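Local coordinates for extracellular solute-binding protein, family 1 (PDB 3QUF) that probably captures a solute outside the cell and delivers it to an ABC-type membrane importer, as family 1 solute-binding proteins do, at residues Lys52-Ile57 against Ala317-Ala322; Asn41-Val46 against Val61-Asp66; Asp154-Thr159 against Ile164-Lys169; Ala140-Lys145 against Trp267-Leu272. All coordinates share one frame; numbering follows the deposited sequence.

Interaction 1. Residues Lys52-Ile57 against Ala317-Ala322; sequences KKNPDI and AKKFLA
The side-chain amide of Asn54 and the carboxylate of Asp56 are the flat groups that turn toward Lys319. Neither is stacked: the lysine chain passes the oxygen end of the amide, with CD of Lys319 4.1 Å from OD1 of Asn54 and clearly to one side of the amide plane. Ile57 CD1 lies on that same side, and a bridging water sits slightly off the plane on the other. NZ of Lys319 and the water are both displaced to one side of the Asp56 carboxylate plane. The charged ends stay apart, since Lys319 NZ to Asp56 OD2 measures 4.0 Å, beyond salt-bridge range, though the opposite charges probably still attract. The water makes up the difference by donating to Asn54 OD1 (2.7 Å) and to Asp56 OD1 (2.8 Å) while accepting from Lys319 NZ (3.0 Å). Asp56 is modelled in two conformers, so its share of this bridge is less certain.

Residues Asn54-Ile57 form a type I turn, closed by Ile57 N to Asn54 O at 3.1 Å, that links helix 40-53 to strand 57-63 within a beta-alpha-beta unit. ND2 of Asn54 bonds back to Phe50 O at the end of that helix, which probably helps to hold the amide with its oxygen toward the water.

The apolar part of the contact is Ile57 CD1 against Lys319 CD, 3.9 Å apart. Beyond CG the lysine is fully extended, a shape that carries its methylenes past Ile57 before the amine reaches the exposed surface. On the buried side of helix 311-324, Phe320 packs against Phe50 and Phe34.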
# COMPACT_ATOMS: atom_id res chain seq x y z
N LYS A 52 -1.77 13.35 -27.91
CA LYS A 52 -0.86 13.53 -29.03
C LYS A 52 -0.87 12.35 -29.99
O LYS A 52 -0.80 12.52 -31.22
CB LYS A 52 0.55 13.74 -28.47
CG LYS A 52 1.56 14.05 -29.45
CD LYS A 52 2.68 14.93 -28.88
CE LYS A 52 3.64 14.25 -28.04
NZ LYS A 52 4.80 15.19 -27.86
N LYS A 53 -0.96 11.14 -29.42
CA LYS A 53 -0.89 9.90 -30.19
C LYS A 53 -2.23 9.32 -30.67
O LYS A 53 -2.23 8.39 -31.46
CB LYS A 53 -0.09 8.86 -29.38
CG LYS A 53 1.25 9.49 -28.91
CD LYS A 53 2.42 8.50 -28.69
CE LYS A 53 3.80 9.24 -28.52
NZ LYS A 53 3.94 10.50 -29.37
N ASN A 54 -3.35 9.92 -30.25
CA ASN A 54 -4.68 9.45 -30.61
C ASN A 54 -5.55 10.60 -31.10
O ASN A 54 -6.34 11.18 -30.34
CB ASN A 54 -5.29 8.78 -29.39
CG ASN A 54 -4.54 7.54 -29.01
OD1 ASN A 54 -4.81 6.47 -29.55
ND2 ASN A 54 -3.56 7.68 -28.14
N PRO A 55 -5.39 10.95 -32.38
CA PRO A 55 -5.95 12.18 -32.88
C PRO A 55 -7.46 12.13 -33.00
O PRO A 55 -8.08 13.17 -33.07
CB PRO A 55 -5.30 12.32 -34.26
CG PRO A 55 -4.97 10.94 -34.65
CD PRO A 55 -4.54 10.29 -33.40
N ASP A 56 -8.02 10.92 -33.05
CA ASP A 56 -9.42 10.61 -33.18
C ASP A 56 -10.15 10.66 -31.83
O ASP A 56 -11.35 10.43 -31.79
CB ASP A 56 -9.53 9.17 -33.74
CG ASP A 56 -8.81 8.10 -32.86
OD1 ASP A 56 -7.58 8.21 -32.48
OD2 ASP A 56 -9.52 7.11 -32.51
N ILE A 57 -9.42 10.85 -30.74
CA ILE A 57 -10.04 10.83 -29.40
C ILE A 57 -9.84 12.17 -28.74
O ILE A 57 -8.71 12.66 -28.68
CB ILE A 57 -9.49 9.70 -28.54
CG1 ILE A 57 -9.75 8.36 -29.26
CG2 ILE A 57 -10.07 9.75 -27.05
CD1 ILE A 57 -9.12 7.16 -28.66
N ALA A 317 -11.86 4.59 -24.41
CA ALA A 317 -11.39 4.45 -23.03
C ALA A 317 -10.43 3.27 -22.88
O ALA A 317 -9.42 3.37 -22.16
CB ALA A 317 -12.59 4.37 -22.06
N LYS A 318 -10.72 2.18 -23.58
CA LYS A 318 -9.81 1.04 -23.60
C LYS A 318 -8.44 1.44 -24.20
O LYS A 318 -7.40 0.94 -23.74
CB LYS A 318 -10.40 -0.14 -24.35
CG LYS A 318 -11.56 -0.76 -23.59
CD LYS A 318 -12.21 -1.93 -24.36
CE LYS A 318 -13.39 -2.54 -23.65
NZ LYS A 318 -14.08 -3.54 -24.53
N LYS A 319 -8.45 2.29 -25.22
CA LYS A 319 -7.16 2.80 -25.76
C LYS A 319 -6.39 3.63 -24.73
O LYS A 319 -5.16 3.58 -24.69
CB LYS A 319 -7.39 3.61 -27.04
CG LYS A 319 -7.74 2.75 -28.23
CD LYS A 319 -7.80 3.60 -29.51
CE LYS A 319 -8.13 2.78 -30.75
NZ LYS A 319 -7.75 3.52 -32.01
N PHE A 320 -7.09 4.38 -23.88
CA PHE A 320 -6.44 5.11 -22.82
C PHE A 320 -5.82 4.19 -21.76
O PHE A 320 -4.65 4.33 -21.41
CB PHE A 320 -7.39 6.09 -22.16
CG PHE A 320 -6.74 6.92 -21.10
CD1 PHE A 320 -5.81 7.90 -21.43
CD2 PHE A 320 -7.02 6.70 -19.76
CE1 PHE A 320 -5.21 8.63 -20.44
CE2 PHE A 320 -6.45 7.47 -18.78
CZ PHE A 320 -5.54 8.42 -19.09
N LEU A 321 -6.57 3.15 -21.36
CA LEU A 321 -6.02 2.15 -20.42
C LEU A 321 -4.83 1.43 -21.02
O LEU A 321 -3.83 1.19 -20.33
CB LEU A 321 -7.11 1.21 -19.92
CG LEU A 321 -7.85 1.73 -18.66
CD1 LEU A 321 -8.63 2.94 -18.86
CD2 LEU A 321 -8.79 0.63 -18.09
N ALA A 322 -4.89 1.13 -22.30
CA ALA A 322 -3.78 0.50 -22.99
C ALA A 322 -2.56 1.37 -23.02
O ALA A 322 -1.44 0.87 -22.90
CB ALA A 322 -4.19 0.10 -24.42
O HOH W 1 -6.03 5.99 -31.86

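Interaction 2. Residues Asn41-Val46 against Val61-Asp66; sequences NQIGEV and VQYGQD
Ile43 meets the ring of Tyr63 through a single branch: its CG2 methyl approaches the ring edge, near the ring plane, and comes to 4.0 Å from CE1 of Tyr63. The torsions explain which branch does the touching. With chi1 at -153°, CG1 of Ile43 swings roughly opposite the backbone N, and CG2 is left between N and the carbonyl carbon, directed at the tyrosine. The second torsion, 148°, is well away from a staggered value, so the outer methyl CD1 of Ile43 is held in a somewhat strained rotation. In Tyr63, CG lies beside its own backbone N (chi1 -59°), which extends the ring toward the helix.

These residues belong to a beta-alpha-beta crossover, in which strand 30-36 leads through helix 40-53 into the neighbouring parallel strand 57-63. Ile43 also packs on Phe34 and Ser36 of the first strand, so this one side chain touches residues of both strands. The helix is kinked here, the N atoms of Glu45 and Val46 lacking bonds to the preceding turn.

At the far end of the ring, Gly44 CA lies 4.3 Å from Tyr63 OH, a loose approach to bare backbone. Val61, two residues back along the strand, places CG1 3.5 Å above one face of the Tyr63 ring, off-centre toward its rim, while its own side chain also touches Val47 of the helix.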
# COMPACT_ATOMS: atom_id res chain seq x y z
N ASN A 41 -0.17 17.24 -11.82
CA ASN A 41 1.28 17.03 -11.66
C ASN A 41 1.64 15.56 -11.59
O ASN A 41 2.80 15.23 -11.72
CB ASN A 41 1.91 17.80 -10.49
CG ASN A 41 1.25 17.56 -9.15
OD1 ASN A 41 0.72 16.50 -8.86
ND2 ASN A 41 1.36 18.57 -8.28
N GLN A 42 0.65 14.70 -11.41
CA GLN A 42 0.88 13.24 -11.43
C GLN A 42 0.51 12.56 -12.75
O GLN A 42 1.20 11.64 -13.20
CB GLN A 42 0.08 12.58 -10.32
CG GLN A 42 0.51 12.96 -8.91
CD GLN A 42 -0.58 12.62 -7.86
OE1 GLN A 42 -1.74 13.11 -7.90
NE2 GLN A 42 -0.19 11.81 -6.91
N ILE A 43 -0.59 12.98 -13.36
CA ILE A 43 -1.10 12.29 -14.56
C ILE A 43 -1.14 13.14 -15.83
O ILE A 43 -1.44 12.63 -16.91
CB ILE A 43 -2.50 11.66 -14.26
CG1 ILE A 43 -2.77 10.44 -15.15
CG2 ILE A 43 -3.58 12.71 -14.36
CD1 ILE A 43 -3.58 9.38 -14.58
N GLY A 44 -0.82 14.44 -15.73
CA GLY A 44 -0.95 15.34 -16.87
C GLY A 44 -0.12 14.94 -18.08
O GLY A 44 -0.59 15.09 -19.20
N GLU A 45 1.11 14.49 -17.85
CA GLU A 45 1.98 14.05 -18.96
C GLU A 45 1.43 12.81 -19.65
O GLU A 45 1.58 12.65 -20.90
CB GLU A 45 3.42 13.79 -18.52
CG GLU A 45 4.30 13.26 -19.68
CD GLU A 45 5.80 13.24 -19.37
OE1 GLU A 45 6.18 13.45 -18.20
OE2 GLU A 45 6.59 13.05 -20.32
N VAL A 46 0.81 11.92 -18.88
CA VAL A 46 0.14 10.77 -19.47
C VAL A 46 -0.99 11.24 -20.40
O VAL A 46 -1.10 10.81 -21.56
CB VAL A 46 -0.43 9.80 -18.38
CG1 VAL A 46 -1.25 8.68 -19.02
CG2 VAL A 46 0.69 9.22 -17.54
N VAL A 61 -10.57 16.05 -19.23
CA VAL A 61 -10.14 15.62 -17.92
C VAL A 61 -10.51 16.61 -16.85
O VAL A 61 -10.27 17.82 -17.03
CB VAL A 61 -8.62 15.36 -17.87
CG1 VAL A 61 -8.19 14.76 -16.51
CG2 VAL A 61 -8.19 14.46 -19.00
N GLN A 62 -11.14 16.11 -15.79
CA GLN A 62 -11.35 16.84 -14.55
C GLN A 62 -10.59 16.20 -13.41
O GLN A 62 -10.38 14.98 -13.34
CB GLN A 62 -12.83 16.99 -14.26
CG GLN A 62 -13.55 17.67 -15.42
CD GLN A 62 -14.75 18.52 -15.01
OE1 GLN A 62 -15.83 18.00 -14.76
NE2 GLN A 62 -14.56 19.86 -14.98
N TYR A 63 -10.12 17.04 -12.50
CA TYR A 63 -9.17 16.60 -11.47
C TYR A 63 -9.84 16.72 -10.09
O TYR A 63 -10.52 17.72 -9.80
CB TYR A 63 -7.85 17.38 -11.60
CG TYR A 63 -7.13 17.27 -12.96
CD1 TYR A 63 -6.19 16.31 -13.17
CD2 TYR A 63 -7.37 18.17 -14.04
CE1 TYR A 63 -5.51 16.17 -14.40
CE2 TYR A 63 -6.67 18.03 -15.29
CZ TYR A 63 -5.75 17.02 -15.44
OH TYR A 63 -5.03 16.80 -16.64
N GLY A 64 -9.73 15.68 -9.25
CA GLY A 64 -10.25 15.72 -7.89
C GLY A 64 -9.44 16.74 -7.09
O GLY A 64 -8.25 16.97 -7.38
N GLN A 65 -10.11 17.35 -6.11
CA GLN A 65 -9.50 18.35 -5.22
C GLN A 65 -8.81 17.69 -4.04
O GLN A 65 -7.72 18.09 -3.66
CB GLN A 65 -10.55 19.39 -4.77
CG GLN A 65 -11.07 20.27 -5.93
CD GLN A 65 -12.21 21.25 -5.55
OE1 GLN A 65 -12.91 21.06 -4.55
NE2 GLN A 65 -12.39 22.30 -6.37
N ASP A 66 -9.42 16.64 -3.49
CA ASP A 66 -8.84 15.86 -2.41
C ASP A 66 -9.65 14.58 -2.35
O ASP A 66 -10.75 14.54 -2.90
CB ASP A 66 -8.86 16.63 -1.06
CG ASP A 66 -10.26 17.01 -0.60
OD1 ASP A 66 -11.04 16.10 -0.21
OD2 ASP A 66 -10.59 18.22 -0.61

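Interaction 3. Residues Asp154-Thr159 against Ile164-Lys169; sequences DKFPKT and IEMGKK
A Met-aromatic contact fastens the loop before helix 160-172 to the helix itself, with Met166 set against Phe156 and Pro157. The loop ends at Thr159, the N-cap residue of this helix, and Met166 lies two turns further on, reaching back to the loop. Met166 is a selenomethionine modelled in two conformers, and the geometry given here is that of one of them. Its selenium lies 4.9 Å from the centroid of the Phe156 ring, on a line 28° from the ring normal, which is an oblique approach. CD of Pro157 covers that same face near its rim, 3.4 Å above the ring plane.

The Met166 chain leaves the helix with CG opposite the backbone N (chi1 -174°) and then bends at its third torsion, 58°, so that the methyl turns to the phenyl ring, CE lying 4.3 Å from Phe156 CZ. Pro157 CG rests 3.9 Å from Met166 CB, and the two side chains cross at about a right angle. The 3.3 Å between Pro157 CD and Met166 SE is very short, and that closeness is doubtful.

Leu148 and Val261 touch both Phe156 and Met166, and the Phe156 ring also meets that of Tyr143. With no hydrogen bond between the segments, cohesion here probably rests on dispersion, with selenium standing in for the sulfur of methionine.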
# COMPACT_ATOMS: atom_id res chain seq x y z
N ASP A 154 25.89 -6.97 11.78
CA ASP A 154 26.38 -6.47 10.50
C ASP A 154 25.31 -6.62 9.41
O ASP A 154 25.47 -6.09 8.31
CB ASP A 154 27.66 -7.21 10.07
CG ASP A 154 27.37 -8.47 9.25
OD1 ASP A 154 26.97 -9.50 9.85
OD2 ASP A 154 27.56 -8.42 8.01
N LYS A 155 24.23 -7.35 9.73
CA LYS A 155 23.11 -7.60 8.83
C LYS A 155 21.80 -7.43 9.61
O LYS A 155 21.75 -7.61 10.84
CB LYS A 155 23.16 -9.03 8.30
CG LYS A 155 24.23 -9.28 7.22
CD LYS A 155 24.47 -10.79 6.99
CE LYS A 155 23.30 -11.48 6.26
NZ LYS A 155 23.12 -11.00 4.85
N PHE A 156 20.73 -7.11 8.90
CA PHE A 156 19.46 -6.90 9.56
C PHE A 156 18.82 -8.23 9.92
O PHE A 156 18.84 -9.15 9.10
CB PHE A 156 18.52 -6.07 8.69
CG PHE A 156 17.45 -5.41 9.49
CD1 PHE A 156 17.71 -4.23 10.16
CD2 PHE A 156 16.21 -6.00 9.64
CE1 PHE A 156 16.75 -3.63 10.94
CE2 PHE A 156 15.25 -5.41 10.43
CZ PHE A 156 15.52 -4.22 11.08
N PRO A 157 18.21 -8.32 11.11
CA PRO A 157 17.48 -9.52 11.51
C PRO A 157 16.48 -10.03 10.49
O PRO A 157 15.68 -9.25 9.95
CB PRO A 157 16.76 -9.07 12.79
CG PRO A 157 17.66 -8.14 13.40
CD PRO A 157 18.27 -7.36 12.23
N LYS A 158 16.50 -11.34 10.28
CA LYS A 158 15.62 -12.00 9.36
C LYS A 158 14.26 -12.36 9.96
O LYS A 158 13.29 -12.38 9.24
CB LYS A 158 16.30 -13.25 8.79
CG LYS A 158 17.38 -12.87 7.80
CD LYS A 158 18.01 -14.11 7.17
CE LYS A 158 19.08 -13.73 6.14
NZ LYS A 158 18.68 -12.54 5.32
N THR A 159 14.20 -12.62 11.28
CA THR A 159 12.95 -13.00 11.91
C THR A 159 12.60 -12.04 13.02
O THR A 159 13.45 -11.37 13.58
CB THR A 159 13.04 -14.41 12.51
OG1 THR A 159 13.98 -14.40 13.59
CG2 THR A 159 13.48 -15.41 11.43
N ILE A 164 13.57 -8.71 18.03
CA ILE A 164 13.35 -8.40 19.44
C ILE A 164 14.70 -8.47 20.17
O ILE A 164 15.05 -7.57 20.95
CB ILE A 164 12.31 -9.33 20.09
CG1 ILE A 164 10.90 -9.02 19.55
CG2 ILE A 164 12.30 -9.18 21.62
CD1 ILE A 164 9.82 -10.01 19.97
N GLU A 165 15.47 -9.52 19.89
CA GLU A 165 16.79 -9.69 20.53
C GLU A 165 17.72 -8.52 20.16
O GLU A 165 18.42 -8.00 21.03
CB GLU A 165 17.43 -11.02 20.14
CG GLU A 165 16.77 -12.25 20.77
CD GLU A 165 16.70 -12.23 22.32
OE1 GLU A 165 17.76 -12.04 22.97
OE2 GLU A 165 15.59 -12.41 22.87
N MSE A 166 17.69 -8.09 18.90
CA MSE A 166 18.50 -6.96 18.46
C MSE A 166 18.08 -5.67 19.16
O MSE A 166 18.94 -4.89 19.58
CB MSE A 166 18.39 -6.76 16.95
CG MSE A 166 19.30 -5.68 16.36
SE MSE A 166 18.67 -5.08 14.63
CE MSE A 166 16.88 -4.49 15.16
N GLY A 167 16.78 -5.48 19.29
CA GLY A 167 16.23 -4.29 19.90
C GLY A 167 16.66 -4.16 21.36
O GLY A 167 16.97 -3.06 21.82
N LYS A 168 16.63 -5.29 22.07
CA LYS A 168 16.94 -5.27 23.51
C LYS A 168 18.36 -4.82 23.71
O LYS A 168 18.64 -4.03 24.63
CB LYS A 168 16.69 -6.65 24.14
CG LYS A 168 15.21 -6.99 24.22
CD LYS A 168 14.84 -8.17 25.10
CE LYS A 168 15.07 -9.51 24.42
NZ LYS A 168 15.06 -10.60 25.46
N LYS A 169 19.25 -5.29 22.84
CA LYS A 169 20.66 -4.94 22.88
C LYS A 169 20.89 -3.47 22.56
O LYS A 169 21.71 -2.83 23.19
CB LYS A 169 21.46 -5.78 21.91
CG LYS A 169 21.50 -7.27 22.25
CD LYS A 169 22.28 -8.04 21.18
CE LYS A 169 22.22 -9.57 21.35
NZ LYS A 169 22.47 -10.27 20.03

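Interaction 4. Residues Ala140-Lys145 against Trp267-Leu272; sequences AFFYNK and WDLPDL
Phe142 and Leu272 form the tight half of this contact. Leu272 CD1 stands 3.4 Å from Phe142 CD2, close for two carbons, and the same methyl reaches CE2 of Phe142 at 4.0 Å and CG at 4.1 Å. This one methyl thus touches the CG-CD2-CE2 side of the ring, coming in obliquely. The phenyl group is put there by chi1 of -73°, which lays CG of Phe142 beside its backbone N and aims the ring at the helix. The ring also has Ala140 O at its edge, in plane.

Leu269 makes the looser half. Only its CD2 methyl comes near, at the ring edge close to the plane, 4.2 Å from Phe142 CE2, and its CB does not aim at the strand. Beyond it the segment turns outward: Pro270 and Asp271 are exposed, and the Trp267 side chain comes no nearer to the strand segment than 6.2 Å. Polar groups of this segment have partners away from Phe142, Asp268 and Asp271 both forming salt bridges with Lys251, and Asp268 also a hydrogen bond with Ser264. The interface itself is wholly apolar, with no hydrogen bond between the segments.

Helix 269-274 packs against strand 135-144, which is flanked by antiparallel strands 259-264 and 279-282. Phe142 packs beside Met262 and Ser264 of the first and Val281 of the second, while Leu272 also touches Phe279 of strand 279-282 and Phe254 and Val255 of helix 247-255.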
# COMPACT_ATOMS: atom_id res chain seq x y z
N ALA A 140 9.22 -0.05 4.04
CA ALA A 140 10.12 -1.07 4.60
C ALA A 140 10.87 -0.50 5.80
O ALA A 140 10.56 0.61 6.25
CB ALA A 140 11.11 -1.55 3.50
N PHE A 141 11.80 -1.26 6.36
CA PHE A 141 12.57 -0.82 7.50
C PHE A 141 13.86 -0.14 7.03
O PHE A 141 14.63 -0.69 6.21
CB PHE A 141 12.95 -1.99 8.42
CG PHE A 141 11.99 -2.26 9.58
CD1 PHE A 141 11.08 -1.34 10.06
CD2 PHE A 141 12.10 -3.49 10.25
CE1 PHE A 141 10.29 -1.64 11.16
CE2 PHE A 141 11.35 -3.76 11.36
CZ PHE A 141 10.44 -2.85 11.82
N PHE A 142 14.09 1.06 7.54
CA PHE A 142 15.31 1.80 7.32
C PHE A 142 16.08 1.72 8.63
O PHE A 142 15.50 1.91 9.69
CB PHE A 142 14.98 3.24 6.93
CG PHE A 142 14.42 3.39 5.54
CD1 PHE A 142 13.18 2.80 5.18
CD2 PHE A 142 15.13 4.07 4.57
CE1 PHE A 142 12.68 2.90 3.89
CE2 PHE A 142 14.63 4.21 3.28
CZ PHE A 142 13.41 3.62 2.92
N TYR A 143 17.37 1.37 8.55
CA TYR A 143 18.17 1.18 9.77
C TYR A 143 19.52 1.88 9.76
O TYR A 143 20.11 2.11 8.70
CB TYR A 143 18.33 -0.32 10.12
CG TYR A 143 19.10 -1.13 9.10
CD1 TYR A 143 18.46 -1.64 7.98
CD2 TYR A 143 20.47 -1.37 9.26
CE1 TYR A 143 19.15 -2.39 7.03
CE2 TYR A 143 21.17 -2.10 8.31
CZ TYR A 143 20.51 -2.61 7.22
OH TYR A 143 21.21 -3.34 6.29
N ASN A 144 19.98 2.23 10.95
CA ASN A 144 21.24 2.95 11.16
C ASN A 144 22.32 1.87 11.35
O ASN A 144 22.37 1.19 12.38
CB ASN A 144 21.10 3.86 12.38
CG ASN A 144 22.38 4.64 12.67
OD1 ASN A 144 23.47 4.19 12.34
ND2 ASN A 144 22.24 5.79 13.32
N LYS A 145 23.14 1.68 10.32
CA LYS A 145 24.14 0.62 10.33
C LYS A 145 25.11 0.70 11.52
O LYS A 145 25.55 -0.33 12.04
CB LYS A 145 24.92 0.62 9.02
CG LYS A 145 24.08 0.26 7.81
CD LYS A 145 24.91 0.29 6.54
CE LYS A 145 24.19 -0.38 5.40
NZ LYS A 145 25.04 -0.54 4.18
N TRP A 267 9.82 8.02 -0.34
CA TRP A 267 9.56 9.46 -0.05
C TRP A 267 10.57 10.10 0.91
O TRP A 267 10.85 11.32 0.83
CB TRP A 267 8.10 9.63 0.44
CG TRP A 267 7.71 8.76 1.64
CD1 TRP A 267 7.84 9.07 2.96
CD2 TRP A 267 7.12 7.45 1.59
NE1 TRP A 267 7.38 8.03 3.75
CE2 TRP A 267 6.94 7.03 2.93
CE3 TRP A 267 6.75 6.59 0.55
CZ2 TRP A 267 6.40 5.79 3.24
CZ3 TRP A 267 6.20 5.36 0.87
CH2 TRP A 267 6.04 4.98 2.21
N ASP A 268 11.14 9.33 1.84
CA ASP A 268 12.14 9.84 2.78
C ASP A 268 13.60 9.73 2.32
O ASP A 268 14.49 10.11 3.04
CB ASP A 268 12.02 9.12 4.12
CG ASP A 268 10.87 9.63 4.97
OD1 ASP A 268 10.38 10.76 4.70
OD2 ASP A 268 10.48 8.93 5.93
N LEU A 269 13.84 9.20 1.13
CA LEU A 269 15.23 8.96 0.73
C LEU A 269 16.04 10.25 0.62
O LEU A 269 17.20 10.26 1.01
CB LEU A 269 15.31 8.25 -0.61
CG LEU A 269 15.27 6.75 -0.47
CD1 LEU A 269 15.01 6.17 -1.86
CD2 LEU A 269 16.60 6.26 0.13
N PRO A 270 15.44 11.31 0.09
CA PRO A 270 16.22 12.55 -0.04
C PRO A 270 16.71 13.09 1.29
O PRO A 270 17.88 13.48 1.43
CB PRO A 270 15.22 13.50 -0.68
CG PRO A 270 14.36 12.66 -1.48
CD PRO A 270 14.18 11.39 -0.67
N ASP A 271 15.83 13.08 2.30
CA ASP A 271 16.23 13.50 3.64
C ASP A 271 17.26 12.55 4.27
O ASP A 271 18.18 13.00 4.96
CB ASP A 271 15.01 13.66 4.56
CG ASP A 271 14.10 14.85 4.16
OD1 ASP A 271 14.59 15.83 3.56
OD2 ASP A 271 12.88 14.80 4.46
N LEU A 272 17.14 11.25 4.03
CA LEU A 272 18.08 10.30 4.62
C LEU A 272 19.46 10.41 3.97
O LEU A 272 20.49 10.26 4.62
CB LEU A 272 17.53 8.88 4.54
CG LEU A 272 16.27 8.60 5.40
CD1 LEU A 272 16.11 7.11 5.59
CD2 LEU A 272 16.26 9.30 6.77

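Interactions 1 and 2 share helix 40-53 and touch through Phe320 and Val46, about 17 Å between centres; interactions 3 and 4 are equally close, and Phe156 meets Tyr143 and Phe141 there. The two pairs stand far apart, with the centres of interactions 1 and 3 about 51 Å from each other on opposite sides of the chain's centre. Chemistry follows burial. Only interaction 1, partly at the surface, uses charge and a water bridge; interactions 2, 3 and 4 are buried and apolar. Interactions 2 and 4 both reach the large mixed sheet, each setting an aromatic strand residue against a helix, whereas interaction 3 joins a loop to the helix that follows it.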